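Local atomic coordinates of orotidine 5'-phosphate decarboxylase (Lactobacillus acidophilus, PDB entry 3TFX), a protein that probably catalyses the decarboxylation of orotidine 5'-monophosphate to uridine 5'-monophosphate, the last step of de novo UMP synthesis. Residues L63-I68 / T85-H90; V89-G94 / L118-E123; D67-V72 / G94-K99. All coordinates share one frame; numbering follows the deposited sequence.

Followed from the N terminus, the chain leaves strand 58-65, runs through helix 69-80 and returns on strand 86-90, where contact 1 closes the loop by pairing the two strands. Contact 2 repeats the step one unit on: strand 86-90 leads through helix 95-108 to strand 117-121, its parallel neighbour. The two follow one another and share Val89 and His90. Contact 3 starts from the same stretch as contact 1, with Asp67 and Ile68 in common, and crosses contact 2 along the chain, sharing Gly94 with it; it joins the starts of the two helices. Together they join three successive barrel strands to one another and the two helices between them, beside the second subunit.

Contact 1 of 3, residues L63-I68 / T85-H90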
ATOM      1  N   LEU A  63       4.549  -2.173  -3.749  1.00  9.75           N
ATOM      2  CA  LEU A  63       3.328  -2.215  -2.940  1.00  9.81           C
ATOM      3  C   LEU A  63       2.924  -0.859  -2.345  1.00  9.74           C
ATOM      4  O   LEU A  63       1.879  -0.772  -1.691  1.00 10.10           O
ATOM      5  CB  LEU A  63       3.511  -3.234  -1.813  1.00  9.46           C
ATOM      6  CG  LEU A  63       3.057  -4.691  -1.934  1.00 10.77           C
ATOM      7  CD1 LEU A  63       2.816  -5.202  -3.367  1.00  8.73           C
ATOM      8  CD2 LEU A  63       3.989  -5.623  -1.128  1.00  9.12           C
ATOM      9  N   LYS A  64       3.753   0.170  -2.552  1.00  8.87           N
ATOM     10  CA  LYS A  64       3.453   1.570  -2.166  1.00  9.17           C
ATOM     11  C   LYS A  64       2.919   1.718  -0.728  1.00  9.54           C
ATOM     12  O   LYS A  64       1.827   2.256  -0.501  1.00  9.70           O
ATOM     13  CB  LYS A  64       2.502   2.245  -3.172  1.00  8.88           C
ATOM     14  CG  LYS A  64       2.958   2.153  -4.635  1.00  8.45           C
ATOM     15  CD  LYS A  64       2.159   3.079  -5.547  1.00  7.85           C
ATOM     16  CE  LYS A  64       2.683   3.020  -7.004  1.00  8.18           C
ATOM     17  NZ  LYS A  64       2.734   1.611  -7.558  1.00  7.58           N
HETATM   18  N   MSE A  65       3.682   1.230   0.242  1.00  9.99           N
HETATM   19  CA  MSE A  65       3.177   1.204   1.620  1.00 10.10           C
HETATM   20  C   MSE A  65       2.807   2.606   2.067  1.00  9.39           C
HETATM   21  O   MSE A  65       3.555   3.567   1.811  1.00  9.12           O
HETATM   22  CB  MSE A  65       4.181   0.562   2.561  1.00 10.74           C
HETATM   23  CG  MSE A  65       4.286  -0.943   2.389  1.00 13.24           C
HETATM   24 SE   MSE A  65       5.753  -1.679   3.450  1.00 23.31          SE
HETATM   25  CE  MSE A  65       7.242  -0.885   2.436  1.00 18.36           C
ATOM     26  N   HIS A  66       1.628   2.724   2.674  1.00  8.50           N
ATOM     27  CA  HIS A  66       1.136   4.009   3.178  1.00  8.39           C
ATOM     28  C   HIS A  66       0.278   3.810   4.453  1.00  8.68           C
ATOM     29  O   HIS A  66      -0.948   3.573   4.391  1.00  8.18           O
ATOM     30  CB  HIS A  66       0.362   4.730   2.074  1.00  7.86           C
ATOM     31  CG  HIS A  66      -0.002   6.143   2.398  1.00  7.23           C
ATOM     32  ND1 HIS A  66      -0.817   6.898   1.588  1.00  6.84           N
ATOM     33  CD2 HIS A  66       0.308   6.931   3.456  1.00  7.31           C
ATOM     34  CE1 HIS A  66      -0.965   8.102   2.110  1.00  5.82           C
ATOM     35  NE2 HIS A  66      -0.293   8.146   3.245  1.00  5.88           N
ATOM     36  N   ASP A  67       0.945   3.915   5.599  1.00  8.47           N
ATOM     37  CA  ASP A  67       0.357   3.635   6.902  1.00  8.80           C
ATOM     38  C   ASP A  67       1.205   4.397   7.939  1.00  9.04           C
ATOM     39  O   ASP A  67       2.120   5.133   7.559  1.00  8.57           O
ATOM     40  CB  ASP A  67       0.351   2.114   7.151  1.00  8.96           C
ATOM     41  CG  ASP A  67      -0.747   1.670   8.122  1.00 10.19           C
ATOM     42  OD1 ASP A  67      -0.972   2.363   9.125  1.00 11.80           O
ATOM     43  OD2 ASP A  67      -1.378   0.618   7.896  1.00  8.27           O
ATOM     44  N   ILE A  68       0.904   4.240   9.227  1.00  9.11           N
ATOM     45  CA  ILE A  68       1.639   4.943  10.297  1.00  9.44           C
ATOM     46  C   ILE A  68       3.085   4.409  10.394  1.00  9.16           C
ATOM     47  O   ILE A  68       3.328   3.275  10.013  1.00  8.57           O
ATOM     48  CB  ILE A  68       0.884   4.889  11.674  1.00  9.50           C
ATOM     49  CG1 ILE A  68       0.878   3.470  12.260  1.00  9.44           C
ATOM     50  CG2 ILE A  68      -0.555   5.403  11.518  1.00 10.11           C
ATOM     51  CD1 ILE A  68       0.333   3.396  13.687  1.00  9.08           C
ATOM     52  N   THR A  85      14.854  -6.110  -4.179  1.00 13.33           N
ATOM     53  CA  THR A  85      15.890  -5.136  -4.505  1.00 12.64           C
ATOM     54  C   THR A  85      15.380  -3.685  -4.371  1.00 11.83           C
ATOM     55  O   THR A  85      16.069  -2.837  -3.804  1.00 11.74           O
ATOM     56  CB  THR A  85      16.458  -5.396  -5.931  1.00 12.79           C
ATOM     57  OG1 THR A  85      16.664  -6.809  -6.120  1.00 14.47           O
ATOM     58  CG2 THR A  85      17.797  -4.664  -6.143  1.00 12.73           C
ATOM     59  N   PHE A  86      14.184  -3.412  -4.903  1.00 10.78           N
ATOM     60  CA  PHE A  86      13.539  -2.098  -4.798  1.00  9.82           C
ATOM     61  C   PHE A  86      12.159  -2.310  -4.212  1.00  9.54           C
ATOM     62  O   PHE A  86      11.502  -3.309  -4.517  1.00  9.93           O
ATOM     63  CB  PHE A  86      13.301  -1.429  -6.176  1.00  9.53           C
ATOM     64  CG  PHE A  86      14.551  -0.977  -6.915  1.00 10.45           C
ATOM     65  CD1 PHE A  86      15.819  -1.030  -6.342  1.00 10.37           C
ATOM     66  CD2 PHE A  86      14.426  -0.438  -8.192  1.00  9.83           C
ATOM     67  CE1 PHE A  86      16.952  -0.596  -7.065  1.00 11.91           C
ATOM     68  CE2 PHE A  86      15.531  -0.004  -8.902  1.00 10.27           C
ATOM     69  CZ  PHE A  86      16.798  -0.088  -8.341  1.00 11.96           C
ATOM     70  N   THR A  87      11.701  -1.344  -3.421  1.00  8.30           N
ATOM     71  CA  THR A  87      10.333  -1.320  -2.935  1.00  7.52           C
ATOM     72  C   THR A  87       9.854   0.134  -2.764  1.00  7.00           C
ATOM     73  O   THR A  87      10.675   1.038  -2.608  1.00  7.13           O
ATOM     74  CB  THR A  87      10.212  -2.146  -1.630  1.00  7.30           C
ATOM     75  OG1 THR A  87       8.918  -2.744  -1.565  1.00  8.23           O
ATOM     76  CG2 THR A  87      10.441  -1.316  -0.411  1.00  5.92           C
ATOM     77  N   THR A  88       8.542   0.350  -2.793  1.00  6.71           N
ATOM     78  CA  THR A  88       7.952   1.695  -2.719  1.00  5.73           C
ATOM     79  C   THR A  88       7.165   2.028  -1.439  1.00  6.00           C
ATOM     80  O   THR A  88       6.580   1.149  -0.796  1.00  5.62           O
ATOM     81  CB  THR A  88       6.997   1.946  -3.918  1.00  5.73           C
ATOM     82  OG1 THR A  88       6.211   0.771  -4.143  1.00  5.40           O
ATOM     83  CG2 THR A  88       7.772   2.286  -5.161  1.00  4.03           C
ATOM     84  N   VAL A  89       7.169   3.318  -1.098  1.00  6.26           N
ATOM     85  CA  VAL A  89       6.284   3.928  -0.088  1.00  6.39           C
ATOM     86  C   VAL A  89       5.718   5.242  -0.626  1.00  6.58           C
ATOM     87  O   VAL A  89       6.304   5.860  -1.528  1.00  6.68           O
ATOM     88  CB  VAL A  89       7.004   4.229   1.281  1.00  6.66           C
ATOM     89  CG1 VAL A  89       7.436   2.948   1.986  1.00  6.02           C
ATOM     90  CG2 VAL A  89       8.198   5.173   1.095  1.00  6.10           C
ATOM     91  N   HIS A  90       4.592   5.675  -0.062  1.00  7.09           N
ATOM     92  CA  HIS A  90       4.038   7.000  -0.338  1.00  7.49           C
ATOM     93  C   HIS A  90       4.716   8.106   0.466  1.00  8.08           C
ATOM     94  O   HIS A  90       4.731   8.056   1.707  1.00  8.25           O
ATOM     95  CB  HIS A  90       2.524   7.005  -0.083  1.00  7.66           C
ATOM     96  CG  HIS A  90       1.726   6.555  -1.266  1.00  8.35           C
ATOM     97  ND1 HIS A  90       1.404   7.400  -2.306  1.00  9.76           N
ATOM     98  CD2 HIS A  90       1.222   5.344  -1.594  1.00  8.82           C
ATOM     99  CE1 HIS A  90       0.722   6.729  -3.218  1.00 10.56           C
ATOM    100  NE2 HIS A  90       0.598   5.481  -2.808  1.00  8.56           N
TER
HETATM  101  O   HOH W   1       6.293  -1.571  -1.371  1.00  9.43           O
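Thr88 O is held by two donors: the backbone N of Met65, 3.1 Å from Thr88 O, and water 1, which also gives a hydrogen bond to Thr87 OG1 (itself bonded to Leu61 O) and accepts one from Leu63 N. The Met65 N-H comes in from above the carbonyl plane. One residue earlier, Lys64 N turns to a side chain, bonding to Thr88 OG1 at 3.0 Å. With chi1 at 42°, this hydroxyl lies between the backbone N and carbonyl carbon of its own residue, where it also meets Asp62 OD1. Farther along the strands, His90 N donates to Met65 O at 3.0 Å in a nearly straight bond (165°). On the helix side, the selenomethionine Met65 rests its CE on Val89 CG1, 3.9 Å away. At the strand ends His90 CB stands over one face of the His66 ring, a CH-pi contact 3.9 Å from its centroid, while the His90 ring brings its edge near Lys64 O. His90 NE2 bonds to His66 O of the second subunit. With an alanine here the CB would still lie over His66, but that carbonyl would probably lose its mate and a gap would open beside Lys64 CB. Lys64, the predicted proton donor, forms salt bridges from NZ to Asp62 and to Asp67 of the second subunit. Strand 58-65, helix 69-80 and strand 86-90 make one beta-alpha-beta unit of the TIM barrel, whose parallel strands pair here; Lys64 with its two aspartates is consistent with the alternating lysine-aspartate active-site array known from OMP decarboxylases.

Contact 2 of 3, residues V89-G94 / L118-E123; sequences VHALGG and LLAVTE
Val89 fits both of its methyls around the end of Leu118: CG1 and CG2 each lie 3.7 Å from Leu118 CD1, and the two side chains cross at about a right angle. Leu118 reaches this place because its CG is anti to the backbone N (chi1 177°). Beneath this apolar pair the backbones are joined in parallel register, Val89 beside Ala120 and His90 beside Val121. Val89 uses both its polar backbone atoms on the neighbouring strand, its N donating to Leu119 O and its O accepting from Val121 N, a bond of 2.7 Å that is almost straight at 173°. Ala91 N then donates to Val121 O at 2.9 Å, carrying the pairing one residue beyond strand 86-90 into a 3-10 turn. On the opposite face of the sheet from Val89, His90 and Val121 lie side by side, with Val121 CG1 3.7 Å from His90 CE1. Water 2 sits in the plane of the imidazole at its edge, 2.7 Å from His90 ND1, and also bonds to Leu92 N and Thr122 O, bridging the diverging chain ends; NE2 is taken by His66 O of the second subunit. Leu92 CD2 packs against Glu123 OE2, whose polar partners are Gln136 and Gln145. Around this pairing, part of the next beta-alpha-beta unit of the TIM barrel, helix 95-108 covers Val89 and Leu118 through Met97, Ala101 and Leu105, helix 142-155 packs on Ala91, Ala120 and Thr122, and Lys64 of strand 58-65 touches His90 and Val121 on the face that carries them.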
ATOM      1  N   VAL A  89       7.169   3.318  -1.098  1.00  6.26           N
ATOM      2  CA  VAL A  89       6.284   3.928  -0.088  1.00  6.39           C
ATOM      3  C   VAL A  89       5.718   5.242  -0.626  1.00  6.58           C
ATOM      4  O   VAL A  89       6.304   5.860  -1.528  1.00  6.68           O
ATOM      5  CB  VAL A  89       7.004   4.229   1.281  1.00  6.66           C
ATOM      6  CG1 VAL A  89       7.436   2.948   1.986  1.00  6.02           C
ATOM      7  CG2 VAL A  89       8.198   5.173   1.095  1.00  6.10           C
ATOM      8  N   HIS A  90       4.592   5.675  -0.062  1.00  7.09           N
ATOM      9  CA  HIS A  90       4.038   7.000  -0.338  1.00  7.49           C
ATOM     10  C   HIS A  90       4.716   8.106   0.466  1.00  8.08           C
ATOM     11  O   HIS A  90       4.731   8.056   1.707  1.00  8.25           O
ATOM     12  CB  HIS A  90       2.524   7.005  -0.083  1.00  7.66           C
ATOM     13  CG  HIS A  90       1.726   6.555  -1.266  1.00  8.35           C
ATOM     14  ND1 HIS A  90       1.404   7.400  -2.306  1.00  9.76           N
ATOM     15  CD2 HIS A  90       1.222   5.344  -1.594  1.00  8.82           C
ATOM     16  CE1 HIS A  90       0.722   6.729  -3.218  1.00 10.56           C
ATOM     17  NE2 HIS A  90       0.598   5.481  -2.808  1.00  8.56           N
ATOM     18  N   ALA A  91       5.294   9.089  -0.235  1.00  8.38           N
ATOM     19  CA  ALA A  91       5.830  10.295   0.406  1.00  8.89           C
ATOM     20  C   ALA A  91       4.718  11.070   1.122  1.00  9.18           C
ATOM     21  O   ALA A  91       4.964  11.709   2.137  1.00  8.59           O
ATOM     22  CB  ALA A  91       6.520  11.211  -0.613  1.00  9.02           C
ATOM     23  N   LEU A  92       3.502  10.997   0.588  1.00  9.43           N
ATOM     24  CA  LEU A  92       2.319  11.552   1.249  1.00 10.09           C
ATOM     25  C   LEU A  92       2.121  11.041   2.691  1.00 10.50           C
ATOM     26  O   LEU A  92       1.480  11.710   3.503  1.00  9.74           O
ATOM     27  CB  LEU A  92       1.064  11.292   0.406  1.00 10.07           C
ATOM     28  CG  LEU A  92       0.900  12.126  -0.869  1.00 10.55           C
ATOM     29  CD1 LEU A  92      -0.378  11.715  -1.618  1.00  9.65           C
ATOM     30  CD2 LEU A  92       0.882  13.616  -0.562  1.00 10.28           C
ATOM     31  N   GLY A  93       2.689   9.870   2.994  1.00 10.91           N
ATOM     32  CA  GLY A  93       2.697   9.323   4.356  1.00 11.47           C
ATOM     33  C   GLY A  93       3.574  10.087   5.338  1.00 12.22           C
ATOM     34  O   GLY A  93       3.506   9.858   6.557  1.00 11.70           O
ATOM     35  N   GLY A  94       4.419  10.976   4.810  1.00 12.25           N
ATOM     36  CA  GLY A  94       5.205  11.856   5.650  1.00 12.40           C
ATOM     37  C   GLY A  94       6.616  11.396   5.974  1.00 13.05           C
ATOM     38  O   GLY A  94       6.994  10.225   5.770  1.00 12.69           O
ATOM     39  N   LEU A 118      14.849   1.992  -1.068  1.00  9.53           N
ATOM     40  CA  LEU A 118      13.523   2.526  -0.753  1.00  8.60           C
ATOM     41  C   LEU A 118      13.193   3.650  -1.711  1.00  8.18           C
ATOM     42  O   LEU A 118      13.877   4.673  -1.750  1.00  8.26           O
ATOM     43  CB  LEU A 118      13.480   3.057   0.685  1.00  8.38           C
ATOM     44  CG  LEU A 118      12.201   3.721   1.197  1.00  8.56           C
ATOM     45  CD1 LEU A 118      11.029   2.732   1.180  1.00  5.00           C
ATOM     46  CD2 LEU A 118      12.440   4.292   2.621  1.00  6.96           C
ATOM     47  N   LEU A 119      12.127   3.477  -2.466  1.00  7.67           N
ATOM     48  CA  LEU A 119      11.755   4.483  -3.441  1.00  7.65           C
ATOM     49  C   LEU A 119      10.455   5.148  -3.027  1.00  7.33           C
ATOM     50  O   LEU A 119       9.498   4.466  -2.656  1.00  7.67           O
ATOM     51  CB  LEU A 119      11.605   3.840  -4.830  1.00  7.85           C
ATOM     52  CG  LEU A 119      12.798   3.038  -5.350  1.00  7.39           C
ATOM     53  CD1 LEU A 119      12.382   2.178  -6.546  1.00  5.48           C
ATOM     54  CD2 LEU A 119      13.931   3.981  -5.738  1.00  7.34           C
ATOM     55  N   ALA A 120      10.413   6.468  -3.111  1.00  6.86           N
ATOM     56  CA  ALA A 120       9.210   7.215  -2.750  1.00  7.76           C
ATOM     57  C   ALA A 120       8.351   7.473  -3.961  1.00  8.29           C
ATOM     58  O   ALA A 120       8.839   7.886  -5.024  1.00  8.53           O
ATOM     59  CB  ALA A 120       9.555   8.534  -2.071  1.00  7.22           C
ATOM     60  N   VAL A 121       7.071   7.182  -3.803  1.00  8.96           N
ATOM     61  CA  VAL A 121       6.077   7.633  -4.736  1.00 10.09           C
ATOM     62  C   VAL A 121       5.691   9.023  -4.309  1.00 11.26           C
ATOM     63  O   VAL A 121       5.617   9.344  -3.112  1.00 11.47           O
ATOM     64  CB  VAL A 121       4.848   6.702  -4.767  1.00 10.83           C
ATOM     65  CG1 VAL A 121       3.633   7.385  -5.434  1.00 10.04           C
ATOM     66  CG2 VAL A 121       5.220   5.397  -5.482  1.00 10.70           C
ATOM     67  N   THR A 122       5.440   9.845  -5.306  1.00 12.17           N
ATOM     68  CA  THR A 122       5.248  11.246  -5.110  1.00 13.41           C
ATOM     69  C   THR A 122       3.735  11.492  -5.326  1.00 14.13           C
ATOM     70  O   THR A 122       2.921  11.269  -4.394  1.00 13.73           O
ATOM     71  CB  THR A 122       6.283  11.958  -6.042  1.00 13.77           C
ATOM     72  OG1 THR A 122       7.228  12.716  -5.274  1.00 16.14           O
ATOM     73  CG2 THR A 122       5.699  12.722  -7.188  1.00 11.87           C
ATOM     74  N   GLU A 123       3.351  11.916  -6.526  1.00 14.45           N
ATOM     75  CA  GLU A 123       1.952  11.945  -6.908  1.00 15.95           C
ATOM     76  C   GLU A 123       1.769  10.897  -7.979  1.00 16.52           C
ATOM     77  O   GLU A 123       2.530  10.860  -8.939  1.00 17.31           O
ATOM     78  CB  GLU A 123       1.536  13.330  -7.424  1.00 16.08           C
ATOM     79  CG  GLU A 123       1.519  14.437  -6.355  1.00 15.59           C
ATOM     80  CD  GLU A 123       0.421  14.254  -5.310  1.00 16.74           C
ATOM     81  OE1 GLU A 123      -0.543  13.483  -5.538  1.00 16.34           O
ATOM     82  OE2 GLU A 123       0.512  14.892  -4.249  1.00 16.70           O
TER
HETATM   83  O   HOH W   2       2.723   9.742  -2.123  1.00  9.94           O

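Contact 3 of 3, residues D67-V72 / G94-K99; sequences DIPNTV and GSQMIK
Gln96, in the first turn of the helix that starts from its N-cap Gly94, lays its CG 3.7 Å from Pro69 CG, just after Ile68, the N-cap of helix 69-80; the two side chains cross at about a right angle. The carbonyls of Gly94 and Ile68 accept the early helical bonds from Ile98 N and Val72 N. The chain of Gln96 then bends at chi2 and sends NE2 along its own helix to Ser100 OG. Met97, a selenomethionine, follows and carries most of the contact. Its backbone N lies 3.8 Å from Pro69 CG, while its side chain, with CG anti to the backbone N (chi1 -163°), reaches over to Asp67 and Val72. There Met97 CG is 3.1 Å from Asp67 O, a tight approach, and Met97 SE is 3.2 Å from the same Asp67 O. The same CG also packs on Val72 CG2, 3.6 Å away. The joining is thus by van der Waals packing, made at the start of helix 69-80, which is predicted to bind substrate and also meets Ser126 of the second subunit through Pro69. Ile98, next in sequence, turns away from helix 69-80. The contact sits in the outer layer of the barrel, with Pro69 and Val72 also touching Ser100 and Ala101 farther along helix 95-108, the Met97 methyl reaching down to Val89 of strand 86-90, and Ile98 packing on the next helix, 142-155.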
ATOM      1  N   ASP A  67       0.945   3.915   5.599  1.00  8.47           N
ATOM      2  CA  ASP A  67       0.357   3.635   6.902  1.00  8.80           C
ATOM      3  C   ASP A  67       1.205   4.397   7.939  1.00  9.04           C
ATOM      4  O   ASP A  67       2.120   5.133   7.559  1.00  8.57           O
ATOM      5  CB  ASP A  67       0.351   2.114   7.151  1.00  8.96           C
ATOM      6  CG  ASP A  67      -0.747   1.670   8.122  1.00 10.19           C
ATOM      7  OD1 ASP A  67      -0.972   2.363   9.125  1.00 11.80           O
ATOM      8  OD2 ASP A  67      -1.378   0.618   7.896  1.00  8.27           O
ATOM      9  N   ILE A  68       0.904   4.240   9.227  1.00  9.11           N
ATOM     10  CA  ILE A  68       1.639   4.943  10.297  1.00  9.44           C
ATOM     11  C   ILE A  68       3.085   4.409  10.394  1.00  9.16           C
ATOM     12  O   ILE A  68       3.328   3.275  10.013  1.00  8.57           O
ATOM     13  CB  ILE A  68       0.884   4.889  11.674  1.00  9.50           C
ATOM     14  CG1 ILE A  68       0.878   3.470  12.260  1.00  9.44           C
ATOM     15  CG2 ILE A  68      -0.555   5.403  11.518  1.00 10.11           C
ATOM     16  CD1 ILE A  68       0.333   3.396  13.687  1.00  9.08           C
ATOM     17  N   PRO A  69       4.045   5.236  10.870  1.00  9.24           N
ATOM     18  CA  PRO A  69       5.452   4.826  10.853  1.00  9.63           C
ATOM     19  C   PRO A  69       5.734   3.434  11.440  1.00 10.04           C
ATOM     20  O   PRO A  69       6.464   2.661  10.813  1.00  9.13           O
ATOM     21  CB  PRO A  69       6.149   5.922  11.673  1.00  9.98           C
ATOM     22  CG  PRO A  69       5.332   7.141  11.403  1.00  9.87           C
ATOM     23  CD  PRO A  69       3.899   6.638  11.306  1.00  9.39           C
ATOM     24  N   ASN A  70       5.163   3.102  12.602  1.00 10.36           N
ATOM     25  CA  ASN A  70       5.451   1.791  13.218  1.00 11.14           C
ATOM     26  C   ASN A  70       4.998   0.600  12.363  1.00 10.71           C
ATOM     27  O   ASN A  70       5.685  -0.408  12.285  1.00 10.76           O
ATOM     28  CB  ASN A  70       4.877   1.672  14.639  1.00 11.47           C
ATOM     29  CG  ASN A  70       5.195   0.308  15.293  1.00 14.89           C
ATOM     30  OD1 ASN A  70       4.293  -0.529  15.502  1.00 16.41           O
ATOM     31  ND2 ASN A  70       6.487   0.070  15.594  1.00 15.66           N
ATOM     32  N   THR A  71       3.850   0.732  11.706  1.00 10.74           N
ATOM     33  CA  THR A  71       3.310  -0.354  10.888  1.00 10.18           C
ATOM     34  C   THR A  71       4.158  -0.520   9.619  1.00  9.40           C
ATOM     35  O   THR A  71       4.439  -1.642   9.186  1.00  8.76           O
ATOM     36  CB  THR A  71       1.825  -0.121  10.566  1.00 10.49           C
ATOM     37  OG1 THR A  71       1.094   0.033  11.787  1.00 11.29           O
ATOM     38  CG2 THR A  71       1.224  -1.282   9.794  1.00 10.40           C
ATOM     39  N   VAL A  72       4.591   0.600   9.051  1.00  9.12           N
ATOM     40  CA  VAL A  72       5.421   0.573   7.843  1.00  9.02           C
ATOM     41  C   VAL A  72       6.801   0.020   8.176  1.00  9.35           C
ATOM     42  O   VAL A  72       7.383  -0.730   7.386  1.00 10.23           O
ATOM     43  CB  VAL A  72       5.495   1.964   7.158  1.00  8.89           C
ATOM     44  CG1 VAL A  72       6.382   1.923   5.898  1.00  8.41           C
ATOM     45  CG2 VAL A  72       4.077   2.430   6.799  1.00  7.83           C
ATOM     46  N   GLY A  94       4.419  10.976   4.810  1.00 12.25           N
ATOM     47  CA  GLY A  94       5.205  11.856   5.650  1.00 12.40           C
ATOM     48  C   GLY A  94       6.616  11.396   5.974  1.00 13.05           C
ATOM     49  O   GLY A  94       6.994  10.225   5.770  1.00 12.69           O
ATOM     50  N   SER A  95       7.380  12.346   6.502  1.00 12.76           N
ATOM     51  CA  SER A  95       8.798  12.204   6.793  1.00 13.46           C
ATOM     52  C   SER A  95       9.176  11.039   7.712  1.00 12.90           C
ATOM     53  O   SER A  95      10.111  10.275   7.417  1.00 13.12           O
ATOM     54  CB  SER A  95       9.299  13.500   7.433  1.00 13.60           C
ATOM     55  OG  SER A  95      10.684  13.401   7.616  1.00 16.95           O
ATOM     56  N   GLN A  96       8.481  10.928   8.845  1.00 12.32           N
ATOM     57  CA  GLN A  96       8.791   9.876   9.813  1.00 12.05           C
ATOM     58  C   GLN A  96       8.503   8.475   9.264  1.00 11.03           C
ATOM     59  O   GLN A  96       9.247   7.521   9.533  1.00 10.50           O
ATOM     60  CB  GLN A  96       8.071  10.098  11.153  1.00 12.02           C
ATOM     61  CG  GLN A  96       8.419   9.010  12.190  1.00 13.38           C
ATOM     62  CD  GLN A  96       9.911   8.964  12.530  1.00 16.65           C
ATOM     63  OE1 GLN A  96      10.509   9.993  12.869  1.00 19.30           O
ATOM     64  NE2 GLN A  96      10.518   7.769  12.441  1.00 15.95           N
HETATM   65  N   MSE A  97       7.428   8.364   8.492  1.00 10.12           N
HETATM   66  CA  MSE A  97       7.055   7.088   7.889  1.00 10.24           C
HETATM   67  C   MSE A  97       8.134   6.602   6.916  1.00  9.69           C
HETATM   68  O   MSE A  97       8.451   5.408   6.854  1.00  8.66           O
HETATM   69  CB  MSE A  97       5.709   7.215   7.179  1.00 10.46           C
HETATM   70  CG  MSE A  97       5.071   5.880   6.882  1.00 12.46           C
HETATM   71 SE   MSE A  97       4.076   5.922   5.203  1.00 22.99          SE
HETATM   72  CE  MSE A  97       5.582   6.142   3.970  1.00 16.87           C
ATOM     73  N   ILE A  98       8.714   7.535   6.168  1.00  9.72           N
ATOM     74  CA  ILE A  98       9.773   7.185   5.224  1.00  9.88           C
ATOM     75  C   ILE A  98      11.010   6.692   5.995  1.00 10.09           C
ATOM     76  O   ILE A  98      11.581   5.651   5.650  1.00  9.87           O
ATOM     77  CB  ILE A  98      10.112   8.351   4.262  1.00  9.39           C
ATOM     78  CG1 ILE A  98       8.912   8.691   3.378  1.00 10.10           C
ATOM     79  CG2 ILE A  98      11.359   8.027   3.405  1.00  9.89           C
ATOM     80  CD1 ILE A  98       9.068  10.019   2.586  1.00  9.05           C
ATOM     81  N   LYS A  99      11.405   7.430   7.040  1.00 10.13           N
ATOM     82  CA  LYS A  99      12.536   7.024   7.887  1.00 10.64           C
ATOM     83  C   LYS A  99      12.315   5.642   8.500  1.00 10.19           C
ATOM     84  O   LYS A  99      13.240   4.823   8.535  1.00  9.74           O
ATOM     85  CB  LYS A  99      12.806   8.032   9.020  1.00 11.17           C
ATOM     86  CG  LYS A  99      13.232   9.421   8.559  1.00 14.04           C
ATOM     87  CD  LYS A  99      13.212  10.414   9.734  1.00 17.22           C
ATOM     88  CE  LYS A  99      13.523  11.833   9.288  1.00 18.31           C
ATOM     89  NZ  LYS A  99      13.550  12.751  10.490  1.00 21.31           N
TER